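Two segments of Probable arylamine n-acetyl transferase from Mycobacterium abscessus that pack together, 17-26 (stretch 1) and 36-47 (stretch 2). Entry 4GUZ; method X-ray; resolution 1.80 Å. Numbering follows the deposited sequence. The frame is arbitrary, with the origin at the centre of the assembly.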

# COMPACT_ATOMS: atom_id res chain seq x y z
N GLU A 17 -11.76 -13.12 -10.74
CA GLU A 17 -11.03 -13.70 -9.62
C GLU A 17 -10.61 -12.61 -8.61
O GLU A 17 -10.75 -12.80 -7.41
CB GLU A 17 -9.80 -14.44 -10.13
CG GLU A 17 -9.22 -15.41 -9.12
CD GLU A 17 -7.88 -16.00 -9.49
OE1 GLU A 17 -7.49 -15.97 -10.68
OE2 GLU A 17 -7.23 -16.54 -8.57
N TYR A 18 -10.11 -11.48 -9.13
CA TYR A 18 -9.69 -10.37 -8.29
C TYR A 18 -10.90 -9.81 -7.54
O TYR A 18 -10.81 -9.58 -6.34
CB TYR A 18 -8.98 -9.26 -9.12
CG TYR A 18 -8.78 -7.98 -8.33
CD1 TYR A 18 -7.62 -7.77 -7.58
CD2 TYR A 18 -9.78 -7.01 -8.27
CE1 TYR A 18 -7.46 -6.63 -6.81
CE2 TYR A 18 -9.64 -5.88 -7.47
CZ TYR A 18 -8.46 -5.68 -6.77
OH TYR A 18 -8.31 -4.56 -6.00
N LEU A 19 -12.02 -9.57 -8.26
CA LEU A 19 -13.22 -8.97 -7.67
C LEU A 19 -13.86 -9.87 -6.61
O LEU A 19 -14.34 -9.37 -5.61
CB LEU A 19 -14.25 -8.57 -8.73
CG LEU A 19 -13.76 -7.50 -9.74
CD1 LEU A 19 -14.74 -7.33 -10.90
CD2 LEU A 19 -13.51 -6.16 -9.06
N ALA A 20 -13.83 -11.20 -6.82
CA ALA A 20 -14.37 -12.15 -5.86
C ALA A 20 -13.50 -12.13 -4.58
O ALA A 20 -14.04 -12.13 -3.48
CB ALA A 20 -14.40 -13.55 -6.45
N PHE A 21 -12.16 -12.05 -4.76
CA PHE A 21 -11.19 -12.01 -3.66
C PHE A 21 -11.38 -10.78 -2.76
O PHE A 21 -11.27 -10.90 -1.55
CB PHE A 21 -9.75 -12.01 -4.20
CG PHE A 21 -8.72 -12.26 -3.13
CD1 PHE A 21 -8.32 -13.56 -2.82
CD2 PHE A 21 -8.13 -11.20 -2.44
CE1 PHE A 21 -7.36 -13.79 -1.83
CE2 PHE A 21 -7.17 -11.44 -1.45
CZ PHE A 21 -6.79 -12.73 -1.15
N ILE A 22 -11.62 -9.61 -3.37
CA ILE A 22 -11.77 -8.36 -2.63
C ILE A 22 -13.24 -8.16 -2.19
O ILE A 22 -13.58 -7.15 -1.59
CB ILE A 22 -11.21 -7.13 -3.41
CG1 ILE A 22 -12.02 -6.81 -4.70
CG2 ILE A 22 -9.72 -7.29 -3.70
CD1 ILE A 22 -12.20 -5.26 -4.94
N GLY A 23 -14.08 -9.16 -2.46
CA GLY A 23 -15.49 -9.14 -2.08
C GLY A 23 -16.30 -8.09 -2.79
O GLY A 23 -17.24 -7.53 -2.22
N PHE A 24 -15.93 -7.79 -4.04
CA PHE A 24 -16.65 -6.82 -4.86
C PHE A 24 -17.76 -7.52 -5.64
O PHE A 24 -17.53 -8.57 -6.26
CB PHE A 24 -15.70 -6.11 -5.84
CG PHE A 24 -16.35 -5.05 -6.70
CD1 PHE A 24 -16.26 -3.70 -6.36
CD2 PHE A 24 -17.04 -5.39 -7.86
CE1 PHE A 24 -16.85 -2.72 -7.16
CE2 PHE A 24 -17.67 -4.41 -8.64
CZ PHE A 24 -17.55 -3.08 -8.29
N ASP A 25 -18.94 -6.90 -5.66
CA ASP A 25 -20.09 -7.36 -6.44
C ASP A 25 -20.88 -6.13 -6.90
O ASP A 25 -20.67 -5.03 -6.40
CB ASP A 25 -20.98 -8.35 -5.65
CG ASP A 25 -21.43 -7.89 -4.28
OD1 ASP A 25 -21.76 -6.69 -4.12
OD2 ASP A 25 -21.52 -8.75 -3.36
N GLY A 26 -21.78 -6.34 -7.85
CA GLY A 26 -22.63 -5.29 -8.38
C GLY A 26 -22.07 -4.60 -9.60
O GLY A 26 -21.25 -5.18 -10.32
N ARG A 36 -15.08 3.48 -4.79
CA ARG A 36 -15.16 3.37 -3.34
C ARG A 36 -15.19 1.91 -2.92
O ARG A 36 -14.46 1.53 -2.01
CB ARG A 36 -16.40 4.12 -2.78
CG ARG A 36 -16.13 5.61 -2.62
CD ARG A 36 -17.37 6.42 -2.28
NE ARG A 36 -17.08 7.85 -2.44
CZ ARG A 36 -17.59 8.83 -1.70
NH1 ARG A 36 -18.47 8.56 -0.74
NH2 ARG A 36 -17.23 10.09 -1.91
N ARG A 37 -16.01 1.10 -3.59
CA ARG A 37 -16.12 -0.32 -3.26
C ARG A 37 -14.83 -1.07 -3.60
O ARG A 37 -14.46 -1.98 -2.86
CB ARG A 37 -17.33 -0.97 -3.94
CG ARG A 37 -18.67 -0.41 -3.43
CD ARG A 37 -19.88 -1.32 -3.65
NE ARG A 37 -20.00 -1.87 -5.01
CZ ARG A 37 -20.35 -1.19 -6.09
NH1 ARG A 37 -20.59 0.12 -6.02
NH2 ARG A 37 -20.43 -1.80 -7.27
N LEU A 38 -14.15 -0.66 -4.69
CA LEU A 38 -12.88 -1.27 -5.15
C LEU A 38 -11.78 -1.02 -4.13
O LEU A 38 -11.11 -1.96 -3.71
CB LEU A 38 -12.45 -0.74 -6.51
CG LEU A 38 -13.20 -1.22 -7.75
CD1 LEU A 38 -12.72 -0.47 -8.96
CD2 LEU A 38 -12.99 -2.71 -7.99
N GLN A 39 -11.60 0.23 -3.74
CA GLN A 39 -10.56 0.57 -2.77
C GLN A 39 -10.82 -0.09 -1.40
O GLN A 39 -9.90 -0.68 -0.84
CB GLN A 39 -10.42 2.08 -2.63
CG GLN A 39 -9.31 2.43 -1.63
CD GLN A 39 -8.66 3.77 -1.82
OE1 GLN A 39 -8.78 4.42 -2.86
NE2 GLN A 39 -7.78 4.12 -0.90
N ARG A 40 -12.06 -0.01 -0.87
CA ARG A 40 -12.35 -0.60 0.44
C ARG A 40 -12.04 -2.11 0.44
O ARG A 40 -11.36 -2.58 1.35
CB ARG A 40 -13.81 -0.34 0.86
CG ARG A 40 -14.03 -0.63 2.35
CD ARG A 40 -15.45 -0.33 2.78
NE ARG A 40 -15.76 -0.88 4.11
CZ ARG A 40 -15.85 -0.17 5.23
NH1 ARG A 40 -15.60 1.13 5.22
NH2 ARG A 40 -16.18 -0.76 6.37
N GLY A 41 -12.50 -2.83 -0.58
CA GLY A 41 -12.28 -4.26 -0.70
C GLY A 41 -10.81 -4.62 -0.86
O GLY A 41 -10.34 -5.59 -0.26
N HIS A 42 -10.08 -3.84 -1.67
CA HIS A 42 -8.64 -4.08 -1.94
C HIS A 42 -7.85 -3.91 -0.64
O HIS A 42 -7.10 -4.83 -0.25
CB HIS A 42 -8.10 -3.14 -3.06
CG HIS A 42 -6.62 -3.28 -3.30
ND1 HIS A 42 -6.13 -3.88 -4.44
CD2 HIS A 42 -5.57 -2.93 -2.51
CE1 HIS A 42 -4.81 -3.90 -4.30
NE2 HIS A 42 -4.43 -3.33 -3.15
N VAL A 43 -8.03 -2.77 0.03
CA VAL A 43 -7.30 -2.43 1.25
C VAL A 43 -7.59 -3.47 2.35
O VAL A 43 -6.66 -3.95 2.98
CB VAL A 43 -7.59 -0.97 1.71
CG1 VAL A 43 -6.96 -0.68 3.06
CG2 VAL A 43 -7.10 0.02 0.67
N LEU A 44 -8.85 -3.90 2.49
CA LEU A 44 -9.21 -4.88 3.52
C LEU A 44 -8.72 -6.32 3.24
O LEU A 44 -8.39 -7.02 4.20
CB LEU A 44 -10.73 -4.90 3.71
CG LEU A 44 -11.32 -3.72 4.50
CD1 LEU A 44 -12.84 -3.76 4.48
CD2 LEU A 44 -10.78 -3.67 5.93
N ASN A 45 -8.65 -6.75 1.97
CA ASN A 45 -8.34 -8.16 1.68
C ASN A 45 -6.95 -8.44 1.08
O ASN A 45 -6.38 -9.50 1.36
CB ASN A 45 -9.40 -8.70 0.73
CG ASN A 45 -10.78 -8.70 1.35
OD1 ASN A 45 -11.09 -9.52 2.22
ND2 ASN A 45 -11.62 -7.76 0.95
N ILE A 46 -6.39 -7.53 0.27
CA ILE A 46 -5.04 -7.79 -0.29
C ILE A 46 -4.05 -7.58 0.84
O ILE A 46 -4.05 -6.53 1.47
CB ILE A 46 -4.71 -6.92 -1.53
CG1 ILE A 46 -5.83 -6.98 -2.62
CG2 ILE A 46 -3.33 -7.29 -2.10
CD1 ILE A 46 -5.97 -8.30 -3.42
N LYS A 47 -3.21 -8.60 1.09
CA LYS A 47 -2.30 -8.59 2.23
C LYS A 47 -1.12 -7.68 1.98
O LYS A 47 -0.80 -7.41 0.81
CB LYS A 47 -1.89 -10.01 2.59
CG LYS A 47 -3.01 -10.80 3.27
CD LYS A 47 -2.84 -12.30 3.10
CE LYS A 47 -3.96 -13.11 3.72
NZ LYS A 47 -5.28 -12.84 3.11

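A glycine on a helix can let a neighbouring chain approach its backbone closely, while polar and apolar side chains fill the space around that point. The contact between residues 17-26 and 36-47 of this probable arylamine N-acetyltransferase is a compact example. The two helices cross at 73°, yet their axes come no closer than 10.1 Å, and the tightest backbone contact is made where the first helix has just ended.

The strongest polar link joins Y18 and H42. Y18 OH lies 2.8 Å from H42 ND1, a short hydrogen bond in which each ring meets the other's polar atom at its edge, near the plane, so that the ring nitrogen is well placed for the bond. H42 NE2 is also satisfied, elsewhere in the structure, leaving neither nitrogen of this buried imidazole without a partner. At the other end of the contact, R37 NH2 makes a weak hydrogen bond to D25 O at 3.4 Å. The same guanidinium turns one face toward the F24 ring, with F24 CZ 3.3 Å from R37 NH2, so a single side chain combines a backbone contact with aromatic packing.

Between these two anchors the backbones nearly touch. The CA atoms of I22 and G41 are 4.6 Å apart, and I22 O sits 3.3 Å from G41 CA in a CA-H...O contact. A CB on G41 would fall 2.4 Å from I22 O, a clash, so the missing side chain is what permits this approach. N45 ND2 also comes within 3.3 Å of I22 O, but the angle is too poor for a hydrogen bond; the amide instead donates to G41 O, with N45 ND2 to G41 O at 2.8 Å. Immediately after I22, G23 adopts positive phi in a Schellman motif, and the chain leaves the helix to bring F24 toward the second stretch.

Apolar packing gathers around two side chains of the second stretch. L38 CD2 meets L19 CD2 at 3.6 Å, F24 CD1 at 3.8 Å and I22 CD1 at 4.1 Å, and its contact with the F24 ring is an off-centre CH-pi interaction. Four residues beyond H42, just past the helix end, I46 CD1 plays a similar part, lying 3.7 Å from F21 CD2, 3.9 Å from I22 CG2 and 4.1 Å from Y18 CE1. I22 thus bridges both clusters: its CD1 reaches L38 while its CG2 reaches I46.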